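Local coordinates for protein Phikz039 (Pseudomonas phage phikz, PDB 3ZBQ) that belongs to the tubulin/FtsZ family as the phage tubulin-like protein PhuZ and holds guanosine-5'-diphosphate in its nucleotide pocket, at residues H225-R230 and H277-G282; I236-S241 and N281-E286. All blocks are in the same frame, centred on the assembly; numbering follows the deposited sequence.

Contacts 1 and 2 lie in the C-terminal domain of this tubulin-like chain, their centres about 10 Å apart, and share Asn-281 and Gly-282. Strand 275-281 lies between strands 222-227 and 239-246 in the sheet: contact 1 pairs it with the former, while contact 2 covers the exit from its end into helix 284-304. Two probable hydrogen bonds join the contacts, Ile-280 O to Ile-240 N at 2.7 Å and Ile-280 N to Ser-241 O at 2.8 Å, and Ile-236 CD1 packs 3.5 Å from His-225 CG. The GDP pocket draws on residues between 13 and 179, so none of these segments contributes to it.

Contact 1: residues H225-R230 and H277-G282; sequences HVCFDR and HFVING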
loop_
_atom_site.group_PDB
_atom_site.type_symbol
_atom_site.label_atom_id
_atom_site.label_comp_id
_atom_site.label_asym_id
_atom_site.label_seq_id
_atom_site.Cartn_x
_atom_site.Cartn_y
_atom_site.Cartn_z
ATOM N N HIS A 225 8.081 -0.990 -9.387
ATOM C CA HIS A 225 9.381 -1.486 -8.965
ATOM C C HIS A 225 10.382 -0.338 -8.900
ATOM O O HIS A 225 10.679 0.300 -9.920
ATOM C CB HIS A 225 9.888 -2.551 -9.946
ATOM C CG HIS A 225 8.902 -3.645 -10.220
ATOM N ND1 HIS A 225 8.908 -4.843 -9.530
ATOM C CD2 HIS A 225 7.885 -3.727 -11.109
ATOM C CE1 HIS A 225 7.932 -5.612 -9.983
ATOM N NE2 HIS A 225 7.299 -4.959 -10.945
ATOM N N VAL A 226 10.901 -0.067 -7.706
ATOM C CA VAL A 226 11.929 0.952 -7.545
ATOM C C VAL A 226 13.299 0.307 -7.711
ATOM O O VAL A 226 13.687 -0.550 -6.919
ATOM C CB VAL A 226 11.827 1.665 -6.186
ATOM C CG1 VAL A 226 12.930 2.721 -6.053
ATOM C CG2 VAL A 226 10.460 2.321 -6.031
ATOM N N CYS A 227 14.013 0.709 -8.762
ATOM C CA CYS A 227 15.274 0.064 -9.134
ATOM C C CYS A 227 16.430 1.042 -8.990
ATOM O O CYS A 227 16.336 2.181 -9.443
ATOM C CB CYS A 227 15.208 -0.436 -10.584
ATOM S SG CYS A 227 13.774 -1.489 -10.947
ATOM N N PHE A 228 17.530 0.596 -8.385
ATOM C CA PHE A 228 18.631 1.512 -8.069
ATOM C C PHE A 228 19.834 1.433 -9.012
ATOM O O PHE A 228 20.842 2.122 -8.807
ATOM C CB PHE A 228 19.046 1.370 -6.609
ATOM C CG PHE A 228 17.957 1.738 -5.651
ATOM C CD1 PHE A 228 17.688 3.071 -5.369
ATOM C CD2 PHE A 228 17.169 0.756 -5.067
ATOM C CE1 PHE A 228 16.670 3.418 -4.501
ATOM C CE2 PHE A 228 16.145 1.097 -4.201
ATOM C CZ PHE A 228 15.902 2.427 -3.908
ATOM N N ASP A 229 19.708 0.620 -10.058
ATOM C CA ASP A 229 20.661 0.644 -11.172
ATOM C C ASP A 229 20.015 0.176 -12.484
ATOM O O ASP A 229 18.853 -0.247 -12.494
ATOM C CB ASP A 229 21.928 -0.162 -10.849
ATOM C CG ASP A 229 21.650 -1.631 -10.578
ATOM O OD1 ASP A 229 20.648 -2.179 -11.078
ATOM O OD2 ASP A 229 22.460 -2.257 -9.865
ATOM N N ARG A 230 20.767 0.250 -13.583
ATOM C CA ARG A 230 20.231 -0.106 -14.894
ATOM C C ARG A 230 19.781 -1.554 -14.924
ATOM O O ARG A 230 18.711 -1.882 -15.452
ATOM C CB ARG A 230 21.282 0.123 -15.991
ATOM C CG ARG A 230 20.726 0.017 -17.411
ATOM C CD ARG A 230 21.845 -0.060 -18.466
ATOM N NE ARG A 230 22.552 -1.343 -18.418
ATOM C CZ ARG A 230 23.781 -1.519 -17.933
ATOM N NH1 ARG A 230 24.473 -0.490 -17.453
ATOM N NH2 ARG A 230 24.324 -2.732 -17.929
ATOM N N HIS A 277 15.309 4.138 -11.260
ATOM C CA HIS A 277 14.226 3.858 -12.189
ATOM C C HIS A 277 12.980 3.439 -11.445
ATOM O O HIS A 277 13.034 2.669 -10.486
ATOM C CB HIS A 277 14.625 2.764 -13.177
ATOM C CG HIS A 277 15.906 3.051 -13.889
ATOM N ND1 HIS A 277 15.981 3.927 -14.951
ATOM C CD2 HIS A 277 17.169 2.617 -13.663
ATOM C CE1 HIS A 277 17.235 4.005 -15.362
ATOM N NE2 HIS A 277 17.973 3.215 -14.602
ATOM N N PHE A 278 11.848 3.952 -11.900
ATOM C CA PHE A 278 10.592 3.660 -11.248
ATOM C C PHE A 278 9.746 2.985 -12.302
ATOM O O PHE A 278 9.182 3.644 -13.169
ATOM C CB PHE A 278 9.985 4.958 -10.724
ATOM C CG PHE A 278 10.861 5.650 -9.710
ATOM C CD1 PHE A 278 11.931 6.445 -10.119
ATOM C CD2 PHE A 278 10.637 5.478 -8.346
ATOM C CE1 PHE A 278 12.759 7.075 -9.181
ATOM C CE2 PHE A 278 11.468 6.103 -7.405
ATOM C CZ PHE A 278 12.522 6.897 -7.824
ATOM N N VAL A 279 9.712 1.656 -12.249
ATOM C CA VAL A 279 9.210 0.868 -13.369
ATOM C C VAL A 279 7.864 0.268 -13.039
ATOM O O VAL A 279 7.752 -0.499 -12.089
ATOM C CB VAL A 279 10.176 -0.280 -13.735
ATOM C CG1 VAL A 279 9.700 -0.978 -15.011
ATOM C CG2 VAL A 279 11.586 0.255 -13.930
ATOM N N ILE A 280 6.853 0.613 -13.831
ATOM C CA ILE A 280 5.508 0.075 -13.646
ATOM C C ILE A 280 5.256 -1.047 -14.656
ATOM O O ILE A 280 5.424 -0.856 -15.855
ATOM C CB ILE A 280 4.428 1.175 -13.817
ATOM C CG1 ILE A 280 4.589 2.260 -12.747
ATOM C CG2 ILE A 280 3.027 0.593 -13.730
ATOM C CD1 ILE A 280 3.659 3.458 -12.936
ATOM N N ASN A 281 4.883 -2.227 -14.170
ATOM C CA ASN A 281 4.425 -3.298 -15.059
ATOM C C ASN A 281 3.139 -3.929 -14.527
ATOM O O ASN A 281 2.674 -3.573 -13.451
ATOM C CB ASN A 281 5.524 -4.355 -15.294
ATOM C CG ASN A 281 5.681 -5.334 -14.127
ATOM O OD1 ASN A 281 5.236 -5.074 -13.004
ATOM N ND2 ASN A 281 6.343 -6.462 -14.392
ATOM N N GLY A 282 2.557 -4.852 -15.277
ATOM C CA GLY A 282 1.326 -5.475 -14.834
ATOM C C GLY A 282 1.537 -6.919 -14.459
ATOM O O GLY A 282 0.859 -7.454 -13.565
#
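Val-226 lays its two methyls beside the Phe-278 ring, CG2 3.9 Å from CD2 and CG1 equally near CE2, the two side chains pointing the same way. Helix 175-192 covers this side of the sheet, with Ala-188, Leu-189 and Leu-192 against the same phenyl ring. His-225, Cys-227, His-277 and Val-279 occupy the other face, where Cys-227 SG rests 4.1 Å from Val-279 CG2; Ala-233 of helix 230-234 packs on Cys-227, His-277 and Val-279, while Ile-236 lies against His-225. Between the faces runs an antiparallel ladder of the mixed sheet, in the C-terminal domain of the tubulin-like fold, its strand axes 4.8 Å apart. His-225 with Val-279 and Cys-227 with His-277 are hydrogen-bonded pairs flanking the non-hydrogen-bonded pair Val-226 with Phe-278; Cys-227 N to His-277 O measures 2.8 Å. Past the ladder, the His-225 ring, its CG anti to the carbonyl carbon (chi1 -52°), gives NE2-H to Asn-281 OD1 at 2.9 Å. The acceptor lies in the ring plane, but the donor stands above the amide carbonyl plane, ring and amide being turned 78° apart. At the opposite end the His-277 imidazole edge meets the turn after strand 222-227, CD2 3.5 Å from Asp-229 O, while its ND1 is hydrogen-bonded to Ser-244.

Contact 2: residues I236-S241 and N281-E286; sequences ILDPIS and NGLSIE
Pro-239 and Asn-281 bring their backbones to 4.6 Å between CA atoms, where the loop leading into strand 239-246 passes the end of strand 275-281. Next to this approach Ile-240 and Ser-241 both face Ile-280, a classic beta bulge, and Gly-282 leads the other segment on toward helix 284-304. The Asn-281 amide reaches across to the 236-241 segment. Its CG sits between the backbone N and the carbonyl carbon (chi1 78°), and ND2 gives a nearly straight bond to Leu-237 O at 2.9 Å, lying in that carbonyl's plane. The same nitrogen donates to Ser-284 OG at 3.0 Å; both acceptors lie in the amide plane. The Ile-236 side chain crosses that of Asn-281 at about a right angle, its CG2 3.6 Å from ND2. Beyond Asn-281, Ile-240 CD1 presses on the following peptide, 3.5 Å from Gly-282 N. Nearer the surface Leu-237 and Leu-283 meet through methyls, CD1 to CD2 at 4.0 Å. One water accepts from Gly-282 N and donates to Asp-238 O at 2.6 Å; another accepts from Leu-237 N and has a weak link to Ser-284 OG. With OD1 taken by His-225 and ND2 by two acceptors, the buried amide is gripped by three hydrogen bonds and its flip is fixed, tying the end of strand 275-281 to Leu-237 in the loop and to Ser-284 on the way into the helix.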
loop_
_atom_site.group_PDB
_atom_site.type_symbol
_atom_site.label_atom_id
_atom_site.label_comp_id
_atom_site.label_asym_id
_atom_site.label_seq_id
_atom_site.Cartn_x
_atom_site.Cartn_y
_atom_site.Cartn_z
ATOM N N ILE A 236 12.906 -6.174 -15.079
ATOM C CA ILE A 236 11.449 -6.094 -14.986
ATOM C C ILE A 236 10.791 -6.499 -16.308
ATOM O O ILE A 236 11.048 -5.891 -17.361
ATOM C CB ILE A 236 10.970 -4.694 -14.550
ATOM C CG1 ILE A 236 11.693 -4.252 -13.276
ATOM C CG2 ILE A 236 9.443 -4.677 -14.381
ATOM C CD1 ILE A 236 11.496 -5.177 -12.079
ATOM N N LEU A 237 9.947 -7.528 -16.238
ATOM C CA LEU A 237 9.267 -8.088 -17.407
ATOM C C LEU A 237 8.117 -7.216 -17.900
ATOM O O LEU A 237 7.336 -6.699 -17.097
ATOM C CB LEU A 237 8.707 -9.475 -17.088
ATOM C CG LEU A 237 9.689 -10.560 -16.660
ATOM C CD1 LEU A 237 8.949 -11.878 -16.410
ATOM C CD2 LEU A 237 10.775 -10.726 -17.708
ATOM N N ASP A 238 8.011 -7.091 -19.224
ATOM C CA ASP A 238 6.923 -6.354 -19.867
ATOM C C ASP A 238 6.634 -4.989 -19.220
ATOM O O ASP A 238 5.501 -4.731 -18.800
ATOM C CB ASP A 238 5.646 -7.204 -19.908
ATOM C CG ASP A 238 5.813 -8.480 -20.727
ATOM O OD1 ASP A 238 6.850 -8.633 -21.406
ATOM O OD2 ASP A 238 4.900 -9.329 -20.691
ATOM N N PRO A 239 7.653 -4.110 -19.144
ATOM C CA PRO A 239 7.394 -2.826 -18.484
ATOM C C PRO A 239 6.383 -1.979 -19.258
ATOM O O PRO A 239 6.441 -1.905 -20.498
ATOM C CB PRO A 239 8.771 -2.150 -18.480
ATOM C CG PRO A 239 9.506 -2.760 -19.647
ATOM C CD PRO A 239 9.019 -4.190 -19.702
ATOM N N ILE A 240 5.470 -1.338 -18.531
ATOM C CA ILE A 240 4.464 -0.471 -19.146
ATOM C C ILE A 240 4.911 0.992 -19.180
ATOM O O ILE A 240 4.880 1.649 -20.225
ATOM C CB ILE A 240 3.122 -0.577 -18.394
ATOM C CG1 ILE A 240 2.578 -2.009 -18.492
ATOM C CG2 ILE A 240 2.115 0.453 -18.924
ATOM C CD1 ILE A 240 1.470 -2.340 -17.472
ATOM N N SER A 241 5.342 1.494 -18.029
ATOM C CA SER A 241 5.656 2.912 -17.874
ATOM C C SER A 241 6.870 3.083 -16.967
ATOM O O SER A 241 6.916 2.532 -15.864
ATOM C CB SER A 241 4.449 3.658 -17.300
ATOM O OG SER A 241 4.631 5.061 -17.344
ATOM N N ASN A 281 4.883 -2.227 -14.170
ATOM C CA ASN A 281 4.425 -3.298 -15.059
ATOM C C ASN A 281 3.139 -3.929 -14.527
ATOM O O ASN A 281 2.674 -3.573 -13.451
ATOM C CB ASN A 281 5.524 -4.355 -15.294
ATOM C CG ASN A 281 5.681 -5.334 -14.127
ATOM O OD1 ASN A 281 5.236 -5.074 -13.004
ATOM N ND2 ASN A 281 6.343 -6.462 -14.392
ATOM N N GLY A 282 2.557 -4.852 -15.277
ATOM C CA GLY A 282 1.326 -5.475 -14.834
ATOM C C GLY A 282 1.537 -6.919 -14.459
ATOM O O GLY A 282 0.859 -7.454 -13.565
ATOM N N LEU A 283 2.494 -7.558 -15.122
ATOM C CA LEU A 283 2.675 -9.005 -14.996
ATOM C C LEU A 283 2.992 -9.459 -13.574
ATOM O O LEU A 283 2.539 -10.515 -13.135
ATOM C CB LEU A 283 3.779 -9.482 -15.934
ATOM C CG LEU A 283 3.872 -10.991 -16.142
ATOM C CD1 LEU A 283 2.564 -11.520 -16.720
ATOM C CD2 LEU A 283 5.047 -11.328 -17.057
ATOM N N SER A 284 3.777 -8.662 -12.859
ATOM C CA SER A 284 4.284 -9.058 -11.553
ATOM C C SER A 284 3.162 -9.254 -10.538
ATOM O O SER A 284 3.334 -9.982 -9.556
ATOM C CB SER A 284 5.294 -8.030 -11.041
ATOM O OG SER A 284 6.465 -8.039 -11.839
ATOM N N ILE A 285 2.016 -8.610 -10.770
ATOM C CA ILE A 285 0.851 -8.785 -9.890
ATOM C C ILE A 285 0.436 -10.260 -9.802
ATOM O O ILE A 285 0.010 -10.746 -8.736
ATOM C CB ILE A 285 -0.354 -7.927 -10.357
ATOM C CG1 ILE A 285 -0.058 -6.439 -10.176
ATOM C CG2 ILE A 285 -1.630 -8.302 -9.612
ATOM C CD1 ILE A 285 0.403 -6.081 -8.771
ATOM N N GLU A 286 0.567 -10.978 -10.913
ATOM C CA GLU A 286 0.261 -12.414 -10.948
ATOM C C GLU A 286 1.081 -13.219 -9.943
ATOM O O GLU A 286 0.586 -14.202 -9.363
ATOM C CB GLU A 286 0.462 -12.970 -12.369
ATOM C CG GLU A 286 0.508 -14.497 -12.484
ATOM C CD GLU A 286 -0.774 -15.181 -12.031
ATOM O OE1 GLU A 286 -1.843 -14.528 -12.011
ATOM O OE2 GLU A 286 -0.706 -16.385 -11.686
HETATM O O HOH W 1 9.342 -8.497 -13.447
HETATM O O HOH W 2 3.515 -6.011 -17.605
#